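Long-range contact in benzoate 1,2-dioxygenase beta subunit (Burkholderia mallei ATCC 23344, PDB 3E99), which forms the small beta subunit, probably non-catalytic, of the dioxygenase that converts benzoate to a cis-dihydrodiol: residues P86-V97 with V109-Y120. Residues are numbered along the deposited sequence; the frame is centred on the assembly and turned at random.
Sequences PDTRTSHNIANV and VRFNWHTLSYRY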
loop_
_atom_site.group_PDB
_atom_site.type_symbol
_atom_site.label_atom_id
_atom_site.label_comp_id
_atom_site.label_asym_id
_atom_site.label_seq_id
_atom_site.Cartn_x
_atom_site.Cartn_y
_atom_site.Cartn_z
ATOM N N PRO A 86 13.911 -5.652 -22.979
ATOM C CA PRO A 86 12.895 -5.447 -21.956
ATOM C C PRO A 86 12.439 -3.984 -21.791
ATOM O O PRO A 86 13.238 -3.042 -21.847
ATOM C CB PRO A 86 13.599 -5.918 -20.683
ATOM C CG PRO A 86 15.019 -5.660 -20.943
ATOM C CD PRO A 86 15.239 -5.897 -22.390
ATOM N N ASP A 87 11.144 -3.820 -21.588
ATOM C CA ASP A 87 10.563 -2.532 -21.280
ATOM C C ASP A 87 10.678 -2.315 -19.788
ATOM O O ASP A 87 11.033 -3.251 -19.054
ATOM C CB ASP A 87 9.094 -2.515 -21.701
ATOM C CG ASP A 87 8.511 -1.103 -21.753
ATOM O OD1 ASP A 87 9.277 -0.120 -21.670
ATOM O OD2 ASP A 87 7.274 -0.993 -21.867
ATOM N N THR A 88 10.379 -1.092 -19.348
ATOM C CA THR A 88 10.249 -0.752 -17.924
ATOM C C THR A 88 8.811 -0.945 -17.464
ATOM O O THR A 88 7.901 -0.297 -17.995
ATOM C CB THR A 88 10.629 0.710 -17.685
ATOM O OG1 THR A 88 11.976 0.933 -18.135
ATOM C CG2 THR A 88 10.570 1.048 -16.217
ATOM N N ARG A 89 8.594 -1.869 -16.529
ATOM C CA ARG A 89 7.255 -2.101 -15.984
ATOM C C ARG A 89 7.156 -1.377 -14.664
ATOM O O ARG A 89 8.036 -1.509 -13.836
ATOM C CB ARG A 89 7.007 -3.582 -15.788
ATOM C CG ARG A 89 7.193 -4.387 -17.092
ATOM C CD ARG A 89 7.212 -5.834 -16.819
ATOM N NE ARG A 89 7.697 -6.571 -17.975
ATOM C CZ ARG A 89 8.299 -7.753 -17.929
ATOM N NH1 ARG A 89 8.515 -8.351 -16.772
ATOM N NH2 ARG A 89 8.690 -8.345 -19.060
ATOM N N THR A 90 6.098 -0.598 -14.477
ATOM C CA THR A 90 5.974 0.214 -13.260
ATOM C C THR A 90 4.682 -0.215 -12.565
ATOM O O THR A 90 3.746 -0.717 -13.215
ATOM C CB THR A 90 5.946 1.740 -13.526
ATOM O OG1 THR A 90 4.860 2.075 -14.392
ATOM C CG2 THR A 90 7.269 2.250 -14.157
ATOM N N SER A 91 4.635 0.011 -11.268
ATOM C CA SER A 91 3.457 -0.314 -10.465
ATOM C C SER A 91 3.337 0.725 -9.364
ATOM O O SER A 91 4.151 0.774 -8.448
ATOM C CB SER A 91 3.550 -1.695 -9.852
ATOM O OG SER A 91 2.302 -2.077 -9.268
ATOM N N HIS A 92 2.340 1.600 -9.505
ATOM C CA HIS A 92 2.014 2.604 -8.501
ATOM C C HIS A 92 1.206 1.988 -7.362
ATOM O O HIS A 92 0.363 1.102 -7.588
ATOM C CB HIS A 92 1.188 3.744 -9.118
ATOM C CG HIS A 92 1.985 4.661 -9.981
ATOM N ND1 HIS A 92 2.616 4.237 -11.131
ATOM C CD2 HIS A 92 2.264 5.983 -9.856
ATOM C CE1 HIS A 92 3.273 5.254 -11.653
ATOM N NE2 HIS A 92 3.059 6.325 -10.912
ATOM N N ASN A 93 1.459 2.499 -6.145
ATOM C CA ASN A 93 0.814 2.033 -4.920
ATOM C C ASN A 93 0.500 3.244 -4.082
ATOM O O ASN A 93 1.404 3.877 -3.525
ATOM C CB ASN A 93 1.708 1.075 -4.134
ATOM C CG ASN A 93 2.108 -0.175 -4.947
ATOM O OD1 ASN A 93 1.392 -1.209 -4.981
ATOM N ND2 ASN A 93 3.297 -0.108 -5.553
ATOM N N ILE A 94 -0.774 3.610 -4.057
ATOM C CA ILE A 94 -1.236 4.865 -3.443
ATOM C C ILE A 94 -1.790 4.476 -2.090
ATOM O O ILE A 94 -2.696 3.623 -2.022
ATOM C CB ILE A 94 -2.351 5.520 -4.294
ATOM C CG1 ILE A 94 -1.905 5.837 -5.756
ATOM C CG2 ILE A 94 -2.973 6.787 -3.575
ATOM C CD1 ILE A 94 -0.727 6.674 -5.839
ATOM N N ALA A 95 -1.291 5.125 -1.032
ATOM C CA ALA A 95 -1.572 4.737 0.364
ATOM C C ALA A 95 -1.891 5.969 1.213
ATOM O O ALA A 95 -1.481 7.094 0.927
ATOM C CB ALA A 95 -0.336 4.023 0.970
ATOM N N ASN A 96 -2.614 5.735 2.280
ATOM C CA ASN A 96 -2.766 6.705 3.357
ATOM C C ASN A 96 -3.377 8.003 2.843
ATOM O O ASN A 96 -2.937 9.115 3.158
ATOM C CB ASN A 96 -1.417 6.967 4.064
ATOM C CG ASN A 96 -0.871 5.767 4.851
ATOM O OD1 ASN A 96 -1.009 4.608 4.470
ATOM N ND2 ASN A 96 -0.170 6.071 5.944
ATOM N N VAL A 97 -4.413 7.844 2.050
ATOM C CA VAL A 97 -5.076 8.990 1.429
ATOM C C VAL A 97 -5.930 9.745 2.468
ATOM O O VAL A 97 -6.775 9.164 3.104
ATOM C CB VAL A 97 -5.961 8.601 0.255
ATOM C CG1 VAL A 97 -6.559 9.903 -0.369
ATOM C CG2 VAL A 97 -5.163 7.774 -0.811
ATOM N N VAL A 109 -6.460 16.567 -1.558
ATOM C CA VAL A 109 -6.106 15.389 -0.775
ATOM C C VAL A 109 -4.582 15.256 -0.727
ATOM O O VAL A 109 -3.875 15.786 -1.606
ATOM C CB VAL A 109 -6.689 14.106 -1.406
ATOM C CG1 VAL A 109 -8.253 14.176 -1.400
ATOM C CG2 VAL A 109 -6.173 13.952 -2.825
ATOM N N ARG A 110 -4.081 14.554 0.274
ATOM C CA ARG A 110 -2.672 14.154 0.306
ATOM C C ARG A 110 -2.585 12.663 0.436
ATOM O O ARG A 110 -3.531 11.999 0.917
ATOM C CB ARG A 110 -1.934 14.800 1.458
ATOM C CG ARG A 110 -2.338 14.326 2.818
ATOM C CD ARG A 110 -1.518 14.920 3.879
ATOM N NE ARG A 110 -0.165 14.399 3.942
ATOM C CZ ARG A 110 0.853 15.062 4.479
ATOM N NH1 ARG A 110 0.691 16.277 5.000
ATOM N NH2 ARG A 110 2.041 14.491 4.546
ATOM N N PHE A 111 -1.448 12.103 0.040
ATOM C CA PHE A 111 -1.303 10.645 0.091
ATOM C C PHE A 111 0.171 10.264 0.008
ATOM O O PHE A 111 0.996 11.072 -0.432
ATOM C CB PHE A 111 -2.167 9.887 -0.986
ATOM C CG PHE A 111 -1.854 10.241 -2.418
ATOM C CD1 PHE A 111 -0.805 9.627 -3.114
ATOM C CD2 PHE A 111 -2.530 11.252 -3.042
ATOM C CE1 PHE A 111 -0.512 9.979 -4.382
ATOM C CE2 PHE A 111 -2.215 11.624 -4.309
ATOM C CZ PHE A 111 -1.210 10.985 -5.000
ATOM N N ASN A 112 0.522 9.055 0.482
ATOM C CA ASN A 112 1.880 8.525 0.305
ATOM C C ASN A 112 1.862 7.587 -0.881
ATOM O O ASN A 112 0.812 7.051 -1.251
ATOM C CB ASN A 112 2.331 7.784 1.576
ATOM C CG ASN A 112 2.490 8.713 2.755
ATOM O OD1 ASN A 112 2.533 9.936 2.565
ATOM N ND2 ASN A 112 2.590 8.156 3.976
ATOM N N TRP A 113 3.013 7.329 -1.466
ATOM C CA TRP A 113 3.044 6.469 -2.623
ATOM C C TRP A 113 4.417 5.831 -2.731
ATOM O O TRP A 113 5.403 6.240 -2.089
ATOM C CB TRP A 113 2.671 7.284 -3.900
ATOM C CG TRP A 113 3.563 8.448 -4.057
ATOM C CD1 TRP A 113 3.298 9.746 -3.657
ATOM C CD2 TRP A 113 4.863 8.475 -4.646
ATOM N NE1 TRP A 113 4.341 10.544 -3.953
ATOM C CE2 TRP A 113 5.320 9.812 -4.567
ATOM C CE3 TRP A 113 5.687 7.517 -5.266
ATOM C CZ2 TRP A 113 6.556 10.200 -5.023
ATOM C CZ3 TRP A 113 6.894 7.909 -5.741
ATOM C CH2 TRP A 113 7.333 9.248 -5.625
ATOM N N HIS A 114 4.441 4.745 -3.480
ATOM C CA HIS A 114 5.597 3.904 -3.650
ATOM C C HIS A 114 5.389 3.282 -5.029
ATOM O O HIS A 114 4.461 2.524 -5.279
ATOM C CB HIS A 114 5.702 2.832 -2.551
ATOM C CG HIS A 114 6.831 1.865 -2.727
ATOM N ND1 HIS A 114 6.780 0.565 -2.267
ATOM C CD2 HIS A 114 8.044 2.006 -3.315
ATOM C CE1 HIS A 114 7.924 -0.047 -2.543
ATOM N NE2 HIS A 114 8.701 0.804 -3.199
ATOM N N THR A 115 6.250 3.662 -5.951
ATOM C CA THR A 115 6.242 3.111 -7.244
ATOM C C THR A 115 7.398 2.159 -7.322
ATOM O O THR A 115 8.532 2.526 -7.029
ATOM C CB THR A 115 6.444 4.210 -8.300
ATOM O OG1 THR A 115 5.427 5.193 -8.113
ATOM C CG2 THR A 115 6.304 3.585 -9.706
ATOM N N LEU A 116 7.100 0.954 -7.773
ATOM C CA LEU A 116 8.105 -0.047 -8.004
ATOM C C LEU A 116 8.321 -0.102 -9.532
ATOM O O LEU A 116 7.392 0.078 -10.285
ATOM C CB LEU A 116 7.603 -1.364 -7.429
ATOM C CG LEU A 116 7.753 -1.480 -5.912
ATOM C CD1 LEU A 116 6.761 -2.475 -5.346
ATOM C CD2 LEU A 116 9.208 -1.813 -5.511
ATOM N N SER A 117 9.547 -0.310 -9.985
ATOM C CA SER A 117 9.834 -0.211 -11.385
ATOM C C SER A 117 10.799 -1.321 -11.707
ATOM O O SER A 117 11.642 -1.694 -10.876
ATOM C CB SER A 117 10.421 1.184 -11.649
ATOM O OG SER A 117 10.661 1.411 -13.005
ATOM N N TYR A 118 10.617 -1.949 -12.850
ATOM C CA TYR A 118 11.472 -3.078 -13.178
ATOM C C TYR A 118 11.759 -3.056 -14.641
ATOM O O TYR A 118 10.857 -2.897 -15.438
ATOM C CB TYR A 118 10.809 -4.413 -12.814
ATOM C CG TYR A 118 11.601 -5.617 -13.240
ATOM C CD1 TYR A 118 12.643 -6.087 -12.464
ATOM C CD2 TYR A 118 11.318 -6.272 -14.434
ATOM C CE1 TYR A 118 13.370 -7.186 -12.852
ATOM C CE2 TYR A 118 12.062 -7.358 -14.832
ATOM C CZ TYR A 118 13.069 -7.813 -14.046
ATOM O OH TYR A 118 13.788 -8.928 -14.467
ATOM N N ARG A 119 13.043 -3.207 -14.957
ATOM C CA ARG A 119 13.509 -3.499 -16.296
ATOM C C ARG A 119 14.634 -4.523 -16.160
ATOM O O ARG A 119 15.629 -4.282 -15.469
ATOM C CB ARG A 119 14.028 -2.240 -16.981
ATOM C CG ARG A 119 14.312 -2.448 -18.445
ATOM C CD ARG A 119 14.760 -1.172 -19.130
ATOM N NE ARG A 119 14.980 -1.411 -20.555
ATOM C CZ ARG A 119 16.045 -2.019 -21.077
ATOM N NH1 ARG A 119 17.040 -2.473 -20.311
ATOM N NH2 ARG A 119 16.110 -2.179 -22.390
ATOM N N TYR A 120 14.438 -5.684 -16.782
ATOM C CA TYR A 120 15.520 -6.634 -17.028
ATOM C C TYR A 120 15.971 -7.397 -15.787
ATOM O O TYR A 120 15.566 -8.538 -15.591
ATOM C CB TYR A 120 16.705 -5.926 -17.706
ATOM C CG TYR A 120 17.831 -6.858 -18.140
ATOM C CD1 TYR A 120 17.566 -8.058 -18.812
ATOM C CD2 TYR A 120 19.165 -6.539 -17.885
ATOM C CE1 TYR A 120 18.601 -8.917 -19.211
ATOM C CE2 TYR A 120 20.206 -7.392 -18.283
ATOM C CZ TYR A 120 19.914 -8.575 -18.942
ATOM O OH TYR A 120 20.940 -9.415 -19.323
HETATM O O HOH W 1 12.553 0.742 -21.521
HETATM O O HOH W 2 3.005 5.198 -6.556
#
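Backbone bonds pair Arg89 with Tyr118, Ser91 with Leu116 and Ala95 with Asn112; the bond from Arg89 N to Tyr118 O is 2.7 Å long. Between the last two pairs His114 N still donates to Asn93 O over a longer 3.2 Å, and a side chain and a water add to the join. Asn93 ND2 reaches His114 O at 2.9 Å, the acceptor lying in the plane of the amide; CG stands beside its own backbone N (chi1 -59°), which folds the amide back to that carbonyl. The water accepts from Asn93 N and donates to Thr115 OG1. Thr115 also lies over one face of the His92 imidazole, its CG2 4.2 Å from the ring centroid in a CH-pi contact. Farther along, Ile94 leans obliquely on Phe111, CG2 meeting CD1 and CD1 meeting CE1, each at 3.6 Å, while Val97 CG2 touches Phe111 CB.

The two strands are the arms of an antiparallel hairpin, 89-103 and 106-119, at one margin of the curved sheet of the NTF2-like fold. Helix 7-22 covers the His92 face: Asp22 takes bonds from both His92 ND1 and Thr90 OG1, and the C-terminal carboxylate of Ile164 meets His92 NE2, so the imidazole is gripped at both nitrogens.

Arg89, Tyr118 and Asn112, on the other face, meet neighbouring subunits. Arg89 runs alongside Tyr118, guanidinium and ring planes 36° apart, and forms a salt bridge with Asp153 of the second subunit. Asn112 ND2 bonds to His92 O of the third subunit. Asn96 OD1 accepts from Ile94 N of that same chain.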